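Hyaluronoglucosaminidase (Apis mellifera, PDB 1FCQ) hydrolyses hyaluronan as a glycosidase family 56 enzyme built on a TIM barrel, and is a major allergen of bee venom. Local coordinates at residues F119-A124 against A203-E208; P187-L192 against G242-E247; H94-I99 against R174-A179. One frame throughout, in Å; residues are numbered along the deposited sequence.

Interaction 1 of 3, residues F119-A124 against A203-E208; sequences FRQNWA and ATTMQE
Arg-120 meets Glu-208 in a side-on salt bridge, with NE and NH2 each given to a different carboxylate oxygen. NE of Arg-120 reaches OE2 of Glu-208 at 2.8 Å, on the syn side of the acid. NH2 of Arg-120 reaches OE1 of Glu-208, also at 2.8 Å, and this bond is nearly straight, at 170°. NH2 stands above the carboxylate plane, and the guanidinium and carboxylate planes are turned 41° apart. Both oxygens nevertheless lie close to the plane of the guanidinium. The arginine chain leaves extended and then bends at CG-CD (chi3 77°), which turns the NE edge to the acid. Two bonds to two oxygens restrict rotation of the guanidinium.

The methyl of Thr-204 sits over one guanidinium face. CG2 of Thr-204 is 3.4 Å from NH2 of Arg-120 and offset toward the rim. Thr-205 lies at the guanidinium edge and is hydrogen-bonded through OG1 to Glu-202. Glu-202 also forms a salt bridge with NH2 of Arg-120. Arg-120 therefore probably offsets the negative charge of both acids. Within the loop 119-124, the Trp-123 ring lies over its own backbone, with CA of Gln-121 above the ring centre. The ring's outer edge points at Thr-205, CH2 of Trp-123 lying 4.1 Å from OG1 of Thr-205.

The contact joins the loop after strand 107-111 to the start of helix 203-210. Helix 127-140 follows the loop and touches Trp-123 through Lys-130, while Phe-119 packs on helix 146-175.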
loop_
_atom_site.group_PDB
_atom_site.type_symbol
_atom_site.label_atom_id
_atom_site.label_comp_id
_atom_site.label_asym_id
_atom_site.label_seq_id
_atom_site.Cartn_x
_atom_site.Cartn_y
_atom_site.Cartn_z
ATOM N N PHE A 119 4.612 -6.663 -15.847
ATOM C CA PHE A 119 3.530 -7.123 -16.722
ATOM C C PHE A 119 2.918 -8.426 -16.248
ATOM O O PHE A 119 1.698 -8.573 -16.116
ATOM C CB PHE A 119 4.095 -7.310 -18.132
ATOM C CG PHE A 119 3.113 -7.595 -19.226
ATOM C CD1 PHE A 119 2.348 -6.565 -19.743
ATOM C CD2 PHE A 119 2.991 -8.862 -19.771
ATOM C CE1 PHE A 119 1.440 -6.787 -20.769
ATOM C CE2 PHE A 119 2.085 -9.094 -20.803
ATOM C CZ PHE A 119 1.322 -8.049 -21.294
ATOM N N ARG A 120 3.773 -9.404 -15.964
ATOM C CA ARG A 120 3.323 -10.718 -15.547
ATOM C C ARG A 120 2.446 -10.748 -14.317
ATOM O O ARG A 120 1.520 -11.567 -14.237
ATOM C CB ARG A 120 4.552 -11.615 -15.321
ATOM C CG ARG A 120 4.147 -13.056 -14.987
ATOM C CD ARG A 120 5.422 -13.829 -14.625
ATOM N NE ARG A 120 5.806 -13.453 -13.269
ATOM C CZ ARG A 120 5.427 -13.983 -12.119
ATOM N NH1 ARG A 120 4.625 -15.040 -12.063
ATOM N NH2 ARG A 120 5.874 -13.456 -10.982
ATOM N N GLN A 121 2.649 -9.838 -13.361
ATOM C CA GLN A 121 1.871 -9.827 -12.132
ATOM C C GLN A 121 0.476 -9.257 -12.247
ATOM O O GLN A 121 -0.280 -9.259 -11.261
ATOM C CB GLN A 121 2.655 -9.076 -11.043
ATOM C CG GLN A 121 3.926 -9.801 -10.640
ATOM C CD GLN A 121 4.823 -8.971 -9.737
ATOM O OE1 GLN A 121 6.056 -9.088 -9.735
ATOM N NE2 GLN A 121 4.169 -8.125 -8.964
ATOM N N ASN A 122 0.091 -8.733 -13.403
ATOM C CA ASN A 122 -1.274 -8.252 -13.610
ATOM C C ASN A 122 -2.177 -9.440 -13.951
ATOM O O ASN A 122 -2.681 -9.590 -15.074
ATOM C CB ASN A 122 -1.259 -7.167 -14.690
ATOM C CG ASN A 122 -0.520 -5.947 -14.129
ATOM O OD1 ASN A 122 -1.117 -5.247 -13.312
ATOM N ND2 ASN A 122 0.717 -5.758 -14.563
ATOM N N TRP A 123 -2.459 -10.266 -12.949
ATOM C CA TRP A 123 -3.268 -11.455 -13.073
ATOM C C TRP A 123 -4.713 -11.205 -12.634
ATOM O O TRP A 123 -5.067 -10.185 -12.064
ATOM C CB TRP A 123 -2.795 -12.599 -12.176
ATOM C CG TRP A 123 -1.405 -13.113 -12.243
ATOM C CD1 TRP A 123 -0.844 -13.850 -13.250
ATOM C CD2 TRP A 123 -0.386 -12.978 -11.239
ATOM N NE1 TRP A 123 0.455 -14.160 -12.944
ATOM C CE2 TRP A 123 0.763 -13.639 -11.713
ATOM C CE3 TRP A 123 -0.331 -12.356 -9.986
ATOM C CZ2 TRP A 123 1.951 -13.693 -10.984
ATOM C CZ3 TRP A 123 0.843 -12.418 -9.262
ATOM C CH2 TRP A 123 1.974 -13.080 -9.760
ATOM N N ALA A 124 -5.512 -12.257 -12.853
ATOM C CA ALA A 124 -6.907 -12.254 -12.421
ATOM C C ALA A 124 -7.635 -10.989 -12.833
ATOM O O ALA A 124 -7.726 -10.698 -14.032
ATOM C CB ALA A 124 -6.955 -12.447 -10.907
ATOM N N ALA A 203 8.251 -17.529 -6.047
ATOM C CA ALA A 203 9.666 -17.344 -6.402
ATOM C C ALA A 203 9.909 -16.360 -7.523
ATOM O O ALA A 203 10.854 -15.554 -7.422
ATOM C CB ALA A 203 10.223 -18.714 -6.803
ATOM N N THR A 204 9.083 -16.400 -8.570
ATOM C CA THR A 204 9.312 -15.468 -9.681
ATOM C C THR A 204 9.131 -14.029 -9.209
ATOM O O THR A 204 9.911 -13.177 -9.626
ATOM C CB THR A 204 8.464 -15.801 -10.913
ATOM O OG1 THR A 204 8.817 -17.153 -11.295
ATOM C CG2 THR A 204 8.779 -14.862 -12.063
ATOM N N THR A 205 8.170 -13.791 -8.333
ATOM C CA THR A 205 7.949 -12.462 -7.752
ATOM C C THR A 205 9.156 -12.015 -6.950
ATOM O O THR A 205 9.553 -10.844 -7.013
ATOM C CB THR A 205 6.681 -12.462 -6.877
ATOM O OG1 THR A 205 5.544 -12.576 -7.746
ATOM C CG2 THR A 205 6.566 -11.170 -6.066
ATOM N N MET A 206 9.819 -12.947 -6.252
ATOM C CA MET A 206 11.013 -12.558 -5.504
ATOM C C MET A 206 12.060 -12.043 -6.489
ATOM O O MET A 206 12.696 -11.029 -6.217
ATOM C CB MET A 206 11.562 -13.708 -4.662
ATOM C CG MET A 206 10.562 -14.101 -3.570
ATOM S SD MET A 206 11.342 -15.331 -2.501
ATOM C CE MET A 206 11.806 -16.585 -3.653
ATOM N N GLN A 207 12.219 -12.754 -7.604
ATOM C CA GLN A 207 13.184 -12.353 -8.615
ATOM C C GLN A 207 12.825 -10.999 -9.236
ATOM O O GLN A 207 13.703 -10.137 -9.383
ATOM C CB GLN A 207 13.294 -13.392 -9.729
ATOM C CG GLN A 207 13.574 -14.812 -9.268
ATOM C CD GLN A 207 13.812 -15.757 -10.428
ATOM O OE1 GLN A 207 12.876 -16.281 -11.034
ATOM N NE2 GLN A 207 15.069 -16.003 -10.791
ATOM N N GLU A 208 11.545 -10.812 -9.531
ATOM C CA GLU A 208 11.090 -9.525 -10.065
ATOM C C GLU A 208 11.276 -8.421 -9.038
ATOM O O GLU A 208 11.665 -7.304 -9.404
ATOM C CB GLU A 208 9.650 -9.656 -10.557
ATOM C CG GLU A 208 9.617 -10.575 -11.785
ATOM C CD GLU A 208 8.235 -11.155 -12.017
ATOM O OE1 GLU A 208 7.351 -11.050 -11.144
ATOM O OE2 GLU A 208 8.053 -11.729 -13.117
#

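Interaction 2 of 3, residues P187-L192 against G242-E247; sequences PYCYNL and GGRVKE
Asn-191 holds its amide between its own backbone N and carbonyl carbon (chi1 47°), and Arg-244 runs extended from CG to NE, so that OD1 and NE meet. They join a loop that follows strand 180-183 of the TIM barrel to helix 234-253. The bond from NE of Arg-244 to OD1 of Asn-191 is 2.9 Å long and nearly straight, at 170°. It uses a lone pair of OD1 in the carbonyl plane, and the oxygen lies in the guanidinium plane. NH1 of Arg-244 adds a weak bond to the same oxygen. The amide and guanidinium planes are 39° apart.

Both groups are held from their other ends too, NH2 of Arg-244 by a hydrogen bond to the backbone O of Ser-225 and ND2 of Asn-191 by hydrogen bonds to the carbonyls of Ala-199 and Leu-240. These bonds fix which way the amide faces. ND2 of Asn-191 also passes over the backbone of Gly-243, 3.9 Å from CA of Gly-243.

Cys-189 packs alongside the arginine stem. CB of Cys-189 is 3.6 Å from CG of Arg-244, and its SG packs against the backbone of Gly-243. SG is disulfide-bonded to Cys-201, so the same side chain ties the loop to the residues just before helix 203-210.

Further along, CG of Glu-247 packs 4.1 Å from CG of Pro-187, which follows a cis peptide bond. The carboxylate of Glu-247 turns to a salt bridge with Arg-250 and a hydrogen bond from Asn-209. One water bridges the two backbones, donating to O of Pro-187 at 2.8 Å and to O of Arg-244 at 3.0 Å.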
loop_
_atom_site.group_PDB
_atom_site.type_symbol
_atom_site.label_atom_id
_atom_site.label_comp_id
_atom_site.label_asym_id
_atom_site.label_seq_id
_atom_site.Cartn_x
_atom_site.Cartn_y
_atom_site.Cartn_z
ATOM N N PRO A 187 6.993 -4.272 -1.339
ATOM C CA PRO A 187 6.904 -5.253 -2.378
ATOM C C PRO A 187 5.794 -6.268 -2.178
ATOM O O PRO A 187 5.419 -6.614 -1.050
ATOM C CB PRO A 187 8.265 -5.982 -2.257
ATOM C CG PRO A 187 8.538 -5.935 -0.785
ATOM C CD PRO A 187 8.059 -4.585 -0.352
ATOM N N TYR A 188 5.298 -6.784 -3.298
ATOM C CA TYR A 188 4.303 -7.853 -3.304
ATOM C C TYR A 188 4.988 -9.192 -3.036
ATOM O O TYR A 188 6.214 -9.311 -3.078
ATOM C CB TYR A 188 3.544 -7.870 -4.628
ATOM C CG TYR A 188 2.457 -6.817 -4.649
ATOM C CD1 TYR A 188 2.687 -5.514 -5.031
ATOM C CD2 TYR A 188 1.179 -7.147 -4.202
ATOM C CE1 TYR A 188 1.696 -4.553 -5.018
ATOM C CE2 TYR A 188 0.167 -6.191 -4.182
ATOM C CZ TYR A 188 0.434 -4.902 -4.589
ATOM O OH TYR A 188 -0.568 -3.963 -4.580
ATOM N N CYS A 189 4.196 -10.204 -2.698
ATOM C CA CYS A 189 4.661 -11.515 -2.274
ATOM C C CYS A 189 3.878 -12.663 -2.898
ATOM O O CYS A 189 4.416 -13.658 -3.407
ATOM C CB CYS A 189 4.496 -11.546 -0.742
ATOM S SG CYS A 189 4.954 -13.075 0.109
ATOM N N TYR A 190 2.562 -12.539 -2.870
ATOM C CA TYR A 190 1.586 -13.462 -3.425
ATOM C C TYR A 190 1.642 -14.853 -2.791
ATOM O O TYR A 190 1.531 -15.874 -3.479
ATOM C CB TYR A 190 1.702 -13.559 -4.945
ATOM C CG TYR A 190 1.738 -12.230 -5.668
ATOM C CD1 TYR A 190 2.869 -11.818 -6.371
ATOM C CD2 TYR A 190 0.654 -11.363 -5.604
ATOM C CE1 TYR A 190 2.885 -10.589 -7.006
ATOM C CE2 TYR A 190 0.670 -10.139 -6.233
ATOM C CZ TYR A 190 1.795 -9.755 -6.937
ATOM O OH TYR A 190 1.811 -8.536 -7.574
ATOM N N ASN A 191 1.823 -14.901 -1.479
ATOM C CA ASN A 191 1.851 -16.151 -0.726
ATOM C C ASN A 191 0.399 -16.558 -0.452
ATOM O O ASN A 191 -0.480 -15.698 -0.525
ATOM C CB ASN A 191 2.615 -16.045 0.581
ATOM C CG ASN A 191 2.310 -14.843 1.451
ATOM O OD1 ASN A 191 1.629 -13.914 1.010
ATOM N ND2 ASN A 191 2.837 -14.839 2.665
ATOM N N LEU A 192 0.177 -17.832 -0.154
ATOM C CA LEU A 192 -1.181 -18.251 0.122
ATOM C C LEU A 192 -2.201 -17.842 -0.971
ATOM O O LEU A 192 -3.327 -17.425 -0.713
ATOM C CB LEU A 192 -1.564 -17.794 1.549
ATOM C CG LEU A 192 -0.710 -18.326 2.711
ATOM C CD1 LEU A 192 -0.865 -17.439 3.946
ATOM C CD2 LEU A 192 -1.094 -19.769 3.031
ATOM N N GLY A 242 4.291 -13.210 7.969
ATOM C CA GLY A 242 5.718 -13.500 7.976
ATOM C C GLY A 242 6.382 -13.465 6.614
ATOM O O GLY A 242 7.423 -12.813 6.444
ATOM N N GLY A 243 5.812 -14.140 5.637
ATOM C CA GLY A 243 6.318 -14.196 4.282
ATOM C C GLY A 243 6.459 -12.798 3.678
ATOM O O GLY A 243 7.484 -12.451 3.066
ATOM N N ARG A 244 5.423 -11.984 3.875
ATOM C CA ARG A 244 5.422 -10.616 3.362
ATOM C C ARG A 244 6.408 -9.707 4.056
ATOM O O ARG A 244 7.055 -8.906 3.365
ATOM C CB ARG A 244 4.000 -10.052 3.441
ATOM C CG ARG A 244 3.088 -10.861 2.524
ATOM C CD ARG A 244 1.655 -10.355 2.666
ATOM N NE ARG A 244 0.812 -11.234 1.848
ATOM C CZ ARG A 244 -0.419 -10.962 1.468
ATOM N NH1 ARG A 244 -1.067 -11.863 0.729
ATOM N NH2 ARG A 244 -1.012 -9.822 1.807
ATOM N N VAL A 245 6.566 -9.837 5.377
ATOM C CA VAL A 245 7.525 -9.013 6.094
ATOM C C VAL A 245 8.951 -9.447 5.765
ATOM O O VAL A 245 9.820 -8.599 5.567
ATOM C CB VAL A 245 7.280 -9.031 7.612
ATOM C CG1 VAL A 245 8.391 -8.323 8.370
ATOM C CG2 VAL A 245 5.922 -8.391 7.903
ATOM N N LYS A 246 9.165 -10.757 5.618
ATOM C CA LYS A 246 10.494 -11.217 5.199
ATOM C C LYS A 246 10.841 -10.681 3.811
ATOM O O LYS A 246 12.006 -10.315 3.582
ATOM C CB LYS A 246 10.589 -12.745 5.160
ATOM C CG LYS A 246 10.581 -13.418 6.524
ATOM C CD LYS A 246 10.524 -14.937 6.337
ATOM C CE LYS A 246 10.468 -15.673 7.657
ATOM N NZ LYS A 246 10.290 -17.146 7.456
ATOM N N GLU A 247 9.890 -10.658 2.877
ATOM C CA GLU A 247 10.192 -10.165 1.528
ATOM C C GLU A 247 10.631 -8.716 1.592
ATOM O O GLU A 247 11.634 -8.299 1.000
ATOM C CB GLU A 247 8.983 -10.329 0.613
ATOM C CG GLU A 247 9.217 -9.961 -0.842
ATOM C CD GLU A 247 10.142 -10.914 -1.566
ATOM O OE1 GLU A 247 10.479 -11.981 -1.014
ATOM O OE2 GLU A 247 10.543 -10.566 -2.694
HETATM O O HOH W 1 5.588 -8.681 0.802
#

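Interaction 3 of 3, residues H94-I99 against R174-A179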
loop_
_atom_site.group_PDB
_atom_site.type_symbol
_atom_site.label_atom_id
_atom_site.label_comp_id
_atom_site.label_asym_id
_atom_site.label_seq_id
_atom_site.Cartn_x
_atom_site.Cartn_y
_atom_site.Cartn_z
ATOM N N HIS A 94 -2.538 17.546 -5.966
ATOM C CA HIS A 94 -3.091 16.688 -4.918
ATOM C C HIS A 94 -2.152 16.649 -3.712
ATOM O O HIS A 94 -2.583 16.779 -2.566
ATOM C CB HIS A 94 -3.337 15.264 -5.408
ATOM C CG HIS A 94 -4.573 14.987 -6.193
ATOM N ND1 HIS A 94 -5.697 15.778 -6.082
ATOM C CD2 HIS A 94 -4.902 14.013 -7.084
ATOM C CE1 HIS A 94 -6.641 15.316 -6.876
ATOM N NE2 HIS A 94 -6.187 14.243 -7.496
ATOM N N LEU A 95 -0.849 16.482 -3.954
ATOM C CA LEU A 95 0.122 16.439 -2.857
ATOM C C LEU A 95 0.128 17.736 -2.076
ATOM O O LEU A 95 0.048 17.723 -0.850
ATOM C CB LEU A 95 1.500 16.087 -3.443
ATOM C CG LEU A 95 2.634 15.934 -2.425
ATOM C CD1 LEU A 95 3.684 14.963 -2.954
ATOM C CD2 LEU A 95 3.242 17.299 -2.167
ATOM N N ILE A 96 0.152 18.877 -2.772
ATOM C CA ILE A 96 0.182 20.176 -2.110
ATOM C C ILE A 96 -1.093 20.411 -1.336
ATOM O O ILE A 96 -1.105 20.900 -0.203
ATOM C CB ILE A 96 0.469 21.312 -3.113
ATOM C CG1 ILE A 96 1.883 21.138 -3.675
ATOM C CG2 ILE A 96 0.313 22.668 -2.432
ATOM C CD1 ILE A 96 2.163 22.003 -4.893
ATOM N N ASN A 97 -2.242 20.039 -1.931
ATOM C CA ASN A 97 -3.498 20.203 -1.233
ATOM C C ASN A 97 -3.603 19.412 0.056
ATOM O O ASN A 97 -4.164 19.900 1.028
ATOM C CB ASN A 97 -4.672 19.765 -2.139
ATOM C CG ASN A 97 -5.277 21.072 -2.641
ATOM O OD1 ASN A 97 -4.593 21.867 -3.273
ATOM N ND2 ASN A 97 -6.526 21.270 -2.282
ATOM N N GLN A 98 -3.093 18.174 0.045
ATOM C CA GLN A 98 -3.242 17.270 1.167
ATOM C C GLN A 98 -2.136 17.357 2.190
ATOM O O GLN A 98 -2.313 17.062 3.364
ATOM C CB GLN A 98 -3.376 15.822 0.660
ATOM C CG GLN A 98 -4.619 15.593 -0.197
ATOM C CD GLN A 98 -5.911 15.722 0.568
ATOM O OE1 GLN A 98 -6.701 14.772 0.664
ATOM N NE2 GLN A 98 -6.175 16.884 1.151
ATOM N N ILE A 99 -0.961 17.798 1.748
ATOM C CA ILE A 99 0.233 17.973 2.561
ATOM C C ILE A 99 0.807 19.358 2.289
ATOM O O ILE A 99 1.843 19.524 1.631
ATOM C CB ILE A 99 1.305 16.899 2.251
ATOM C CG1 ILE A 99 0.738 15.485 2.316
ATOM C CG2 ILE A 99 2.475 17.029 3.238
ATOM C CD1 ILE A 99 1.688 14.344 2.038
ATOM N N ARG A 174 10.944 15.069 -4.029
ATOM C CA ARG A 174 11.507 16.405 -4.283
ATOM C C ARG A 174 10.687 17.492 -3.615
ATOM O O ARG A 174 11.213 18.420 -3.005
ATOM C CB ARG A 174 11.611 16.666 -5.783
ATOM C CG ARG A 174 12.850 16.070 -6.436
ATOM C CD ARG A 174 12.866 16.353 -7.933
ATOM N NE ARG A 174 13.973 15.709 -8.622
ATOM C CZ ARG A 174 14.255 15.868 -9.912
ATOM N NH1 ARG A 174 13.512 16.656 -10.681
ATOM N NH2 ARG A 174 15.292 15.234 -10.448
ATOM N N MET A 175 9.354 17.376 -3.695
ATOM C CA MET A 175 8.471 18.376 -3.108
ATOM C C MET A 175 8.407 18.339 -1.597
ATOM O O MET A 175 8.250 19.348 -0.908
ATOM C CB MET A 175 7.058 18.170 -3.672
ATOM C CG MET A 175 6.988 18.497 -5.156
ATOM S SD MET A 175 5.419 17.939 -5.851
ATOM C CE MET A 175 5.719 18.302 -7.582
ATOM N N ARG A 176 8.519 17.136 -1.026
ATOM C CA ARG A 176 8.461 16.922 0.420
ATOM C C ARG A 176 9.661 16.076 0.813
ATOM O O ARG A 176 9.548 14.902 1.121
ATOM C CB ARG A 176 7.140 16.216 0.730
ATOM C CG ARG A 176 5.897 17.045 0.383
ATOM C CD ARG A 176 5.763 18.265 1.263
ATOM N NE ARG A 176 4.658 19.146 0.911
ATOM C CZ ARG A 176 4.639 20.106 -0.004
ATOM N NH1 ARG A 176 3.500 20.810 -0.159
ATOM N NH2 ARG A 176 5.646 20.429 -0.793
ATOM N N PRO A 177 10.844 16.711 0.839
ATOM C CA PRO A 177 12.094 16.016 1.080
ATOM C C PRO A 177 12.418 15.594 2.487
ATOM O O PRO A 177 13.320 14.744 2.631
ATOM C CB PRO A 177 13.157 17.032 0.604
ATOM C CG PRO A 177 12.513 18.345 0.899
ATOM C CD PRO A 177 11.062 18.135 0.535
ATOM N N ALA A 178 11.708 16.078 3.489
ATOM C CA ALA A 178 11.956 15.651 4.853
ATOM C C ALA A 178 11.195 14.375 5.215
ATOM O O ALA A 178 11.454 13.813 6.284
ATOM C CB ALA A 178 11.581 16.777 5.815
ATOM N N ALA A 179 10.291 13.924 4.350
ATOM C CA ALA A 179 9.463 12.765 4.655
ATOM C C ALA A 179 10.082 11.477 4.133
ATOM O O ALA A 179 11.029 11.495 3.335
ATOM C CB ALA A 179 8.089 12.930 3.994
#
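Arg-176 grips the backbone O of Ile-99 with two nitrogens of its guanidinium. The contact pairs the C-terminal ends of two helices of the TIM barrel, 84-98 and 146-175. Ile-99 and Arg-176 are each the first residue to leave helical geometry, so one exit point is bonded to the other. NH1 of Arg-176 is 2.8 Å from O of Ile-99 and lies in the carbonyl plane. NE of Arg-176 is 2.9 Å from O of Ile-99, but tilted 19° from that plane. The oxygen sits at the edge of the guanidinium, close to its plane. The two donors share this one acceptor.

Apolar atoms complete the first shell. CD2 of Leu-95 lies over the centre of one guanidinium face, and is 3.7 Å from CG of Arg-176. CG2 of Ile-99 is 3.8 Å from NE of Arg-176, where the two side chains run past each other in opposite directions. CG1 of Ile-96 approaches NH1 of the arginine. Leu-95 also reaches Met-175, with CD2 of Leu-95 4.2 Å from CB of Met-175.

A bend at CB-CG (chi2 -67°) shapes the chain that carries the guanidinium across to Ile-99 while NH2 still reaches O of Met-175. Further out, the backbone O of Arg-176 accepts a hydrogen bond from NE1 of Trp-181, on strand 180-183. The Trp-181 side chain also meets Leu-95 and Ile-99, so one strand residue touches both helix ends. A third bond restricts rotation of the guanidinium about the shared oxygen: NH2 of Arg-176 bonds to O of Met-175 at 2.8 Å, from above that carbonyl's plane.

How the interactions relate
Interactions 1 and 2 are neighbours, with centres about 12 Å apart, and they touch. Tyr-190 of the loop 187-192 packs on Thr-205 and stacks edge-to-face with Trp-123. Helix 203-210 forms one side of interaction 1 and also packs against interaction 2, where Met-206 meets Glu-247. Interaction 3 is on the opposite side of the chain's centre, about 31 Å from interaction 1 and about 29 Å from interaction 2, centre to centre. Along the chain, 94-99 comes first, then 119-124, 174-179, 187-192, 203-208 and 242-247. Strand 180-183 connects the two regions: it follows the turn 176-179 and leads into the loop 187-192. The three contacts thus tie helices and loops together on opposite sides of one barrel domain.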